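Metallo-carboxypeptidase (Pseudomonas aeruginosa, PDB 4A37) probably acts as a zinc-dependent metallocarboxypeptidase of the peptidase M14 family, removing residues from the C-terminal end of peptides or proteins. Local coordinates at residues V175-H180 with L270-D275. Numbering follows the deposited sequence.
Sequences VIAQQH and LDIHGD. With ZN (zinc ion), chain C.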
loop_
_atom_site.group_PDB
_atom_site.type_symbol
_atom_site.label_atom_id
_atom_site.label_comp_id
_atom_site.label_asym_id
_atom_site.label_seq_id
_atom_site.Cartn_x
_atom_site.Cartn_y
_atom_site.Cartn_z
ATOM N N VAL A 175 -1.508 -10.437 7.446
ATOM C CA VAL A 175 -1.221 -9.094 6.946
ATOM C C VAL A 175 -1.128 -9.182 5.430
ATOM O O VAL A 175 -0.279 -9.906 4.912
ATOM C CB VAL A 175 0.132 -8.555 7.463
ATOM C CG1 VAL A 175 0.367 -7.145 6.924
ATOM C CG2 VAL A 175 0.166 -8.577 8.983
ATOM N N ILE A 176 -2.004 -8.478 4.717
ATOM C CA ILE A 176 -1.952 -8.484 3.257
ATOM C C ILE A 176 -1.787 -7.044 2.797
ATOM O O ILE A 176 -2.201 -6.108 3.501
ATOM C CB ILE A 176 -3.222 -9.121 2.614
ATOM C CG1 ILE A 176 -4.448 -8.225 2.809
ATOM C CG2 ILE A 176 -3.490 -10.473 3.248
ATOM C CD1 ILE A 176 -5.692 -8.743 2.085
ATOM N N ALA A 177 -1.185 -6.848 1.629
ATOM C CA ALA A 177 -0.947 -5.490 1.162
ATOM C C ALA A 177 -1.185 -5.197 -0.312
ATOM O O ALA A 177 -1.154 -6.073 -1.168
ATOM C CB ALA A 177 0.479 -5.068 1.532
ATOM N N GLN A 178 -1.443 -3.923 -0.573
ATOM C CA GLN A 178 -1.638 -3.394 -1.907
ATOM C C GLN A 178 -2.743 -4.014 -2.757
ATOM O O GLN A 178 -2.511 -4.384 -3.917
ATOM C CB GLN A 178 -0.301 -3.434 -2.660
ATOM C CG GLN A 178 -0.062 -2.207 -3.536
ATOM C CD GLN A 178 1.394 -2.014 -3.930
ATOM O OE1 GLN A 178 2.299 -2.193 -3.114
ATOM N NE2 GLN A 178 1.624 -1.614 -5.175
ATOM N N GLN A 179 -3.943 -4.139 -2.199
ATOM C CA GLN A 179 -5.051 -4.656 -3.001
ATOM C C GLN A 179 -5.306 -3.628 -4.095
ATOM O O GLN A 179 -5.742 -3.963 -5.194
ATOM C CB GLN A 179 -6.318 -4.812 -2.173
ATOM C CG GLN A 179 -6.316 -5.947 -1.195
ATOM C CD GLN A 179 -7.699 -6.155 -0.623
ATOM O OE1 GLN A 179 -8.591 -6.660 -1.302
ATOM N NE2 GLN A 179 -7.890 -5.749 0.626
ATOM N N HIS A 180 -5.082 -2.363 -3.758
ATOM C CA HIS A 180 -5.224 -1.271 -4.724
ATOM C C HIS A 180 -3.793 -1.093 -5.245
ATOM O O HIS A 180 -2.889 -0.668 -4.514
ATOM C CB HIS A 180 -5.746 -0.015 -4.021
ATOM C CG HIS A 180 -7.167 -0.147 -3.557
ATOM N ND1 HIS A 180 -7.588 0.250 -2.308
ATOM C CD2 HIS A 180 -8.255 -0.680 -4.164
ATOM C CE1 HIS A 180 -8.871 -0.034 -2.161
ATOM N NE2 HIS A 180 -9.299 -0.599 -3.274
ATOM N N LEU A 270 -4.706 -7.429 9.166
ATOM C CA LEU A 270 -4.295 -6.075 8.827
ATOM C C LEU A 270 -4.253 -6.003 7.309
ATOM O O LEU A 270 -3.619 -6.838 6.650
ATOM C CB LEU A 270 -2.910 -5.762 9.398
ATOM C CG LEU A 270 -2.778 -5.767 10.923
ATOM C CD1 LEU A 270 -1.369 -5.351 11.302
ATOM C CD2 LEU A 270 -3.798 -4.807 11.533
ATOM N N ASP A 271 -4.948 -5.008 6.766
ATOM C CA ASP A 271 -5.037 -4.779 5.324
ATOM C C ASP A 271 -4.326 -3.446 5.082
ATOM O O ASP A 271 -4.812 -2.380 5.469
ATOM C CB ASP A 271 -6.521 -4.734 4.934
ATOM C CG ASP A 271 -6.755 -4.600 3.437
ATOM O OD1 ASP A 271 -5.861 -4.931 2.632
ATOM O OD2 ASP A 271 -7.873 -4.184 3.066
ATOM N N ILE A 272 -3.164 -3.520 4.442
ATOM C CA ILE A 272 -2.325 -2.352 4.212
ATOM C C ILE A 272 -2.648 -1.567 2.949
ATOM O O ILE A 272 -2.577 -2.098 1.838
ATOM C CB ILE A 272 -0.828 -2.764 4.197
ATOM C CG1 ILE A 272 -0.536 -3.748 5.340
ATOM C CG2 ILE A 272 0.048 -1.524 4.322
ATOM C CD1 ILE A 272 -0.898 -3.254 6.734
ATOM N N HIS A 273 -2.959 -0.283 3.136
ATOM C CA HIS A 273 -3.344 0.626 2.055
ATOM C C HIS A 273 -2.621 1.972 2.091
ATOM O O HIS A 273 -1.787 2.235 2.954
ATOM C CB HIS A 273 -4.842 0.952 2.158
ATOM C CG HIS A 273 -5.754 -0.194 1.871
ATOM N ND1 HIS A 273 -6.479 -0.282 0.705
ATOM C CD2 HIS A 273 -6.115 -1.266 2.619
ATOM C CE1 HIS A 273 -7.251 -1.352 0.745
ATOM N NE2 HIS A 273 -7.048 -1.968 1.896
ATOM N N GLY A 274 -3.000 2.814 1.134
ATOM C CA GLY A 274 -2.501 4.171 1.026
ATOM C C GLY A 274 -3.704 5.061 0.720
ATOM O O GLY A 274 -4.621 4.654 -0.004
ATOM N N ASP A 275 -3.743 6.261 1.286
ATOM C CA ASP A 275 -4.863 7.160 1.001
ATOM C C ASP A 275 -4.355 8.437 0.360
ATOM O O ASP A 275 -3.451 9.088 0.878
ATOM C CB ASP A 275 -5.645 7.516 2.267
ATOM C CG ASP A 275 -6.911 8.309 1.956
ATOM O OD1 ASP A 275 -7.864 7.725 1.399
ATOM O OD2 ASP A 275 -6.946 9.519 2.249
HETATM ZN ZN ZN C . -6.507 1.154 -0.812
HETATM O O HOH W 1 -4.522 -3.683 0.600
HETATM O O HOH W 2 -3.968 -1.322 -1.184
HETATM O O HOH W 3 -7.477 2.727 0.262
#
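His180 and His273 meet at a zinc ion, each binding it through ND1 at 2.1 Å. Their rings are inclined at 59° and the two ND1 atoms stand 3.3 Å apart, close because they share the metal rather than a proton. Glu183 and a water complete the site, the arrangement of the M14 carboxypeptidases.

Second-shell hydrogen bonds orient these ligands. Asp271 OD2 takes the NE2 proton of His273 at 2.6 Å, in the plane of the imidazole but well above that of the carboxylate; with CG anti to the backbone N (chi1 -176°), the acid reaches along its own strand to the ring. The side chain of Gln179 crosses that of Asp271 at about a right angle, the amide plane turned 42° from the carboxylate, and its NE2 donates to the syn side of OD1 at 3.0 Å, somewhat out of the carboxylate plane, while its OE1 accepts from Trp243. At the other end of its ring from the metal, His180 NE2 is hydrogen-bonded to Asp238.

Parallel strand pairing brings the ligands together. Ile176 N bonds to Leu270 O, and its own carbonyl receives Ile272 N at 2.9 Å. Gln178 N then reaches Ile272 O as strand 171-177 ends. Val175 CG1 and Ala177 CB pack against Ile272 on the sheet face covered by helix 185-196.

A buried carboxylate on the imidazole would be expected to make His273 a more electron-rich zinc ligand and to fix its rotation.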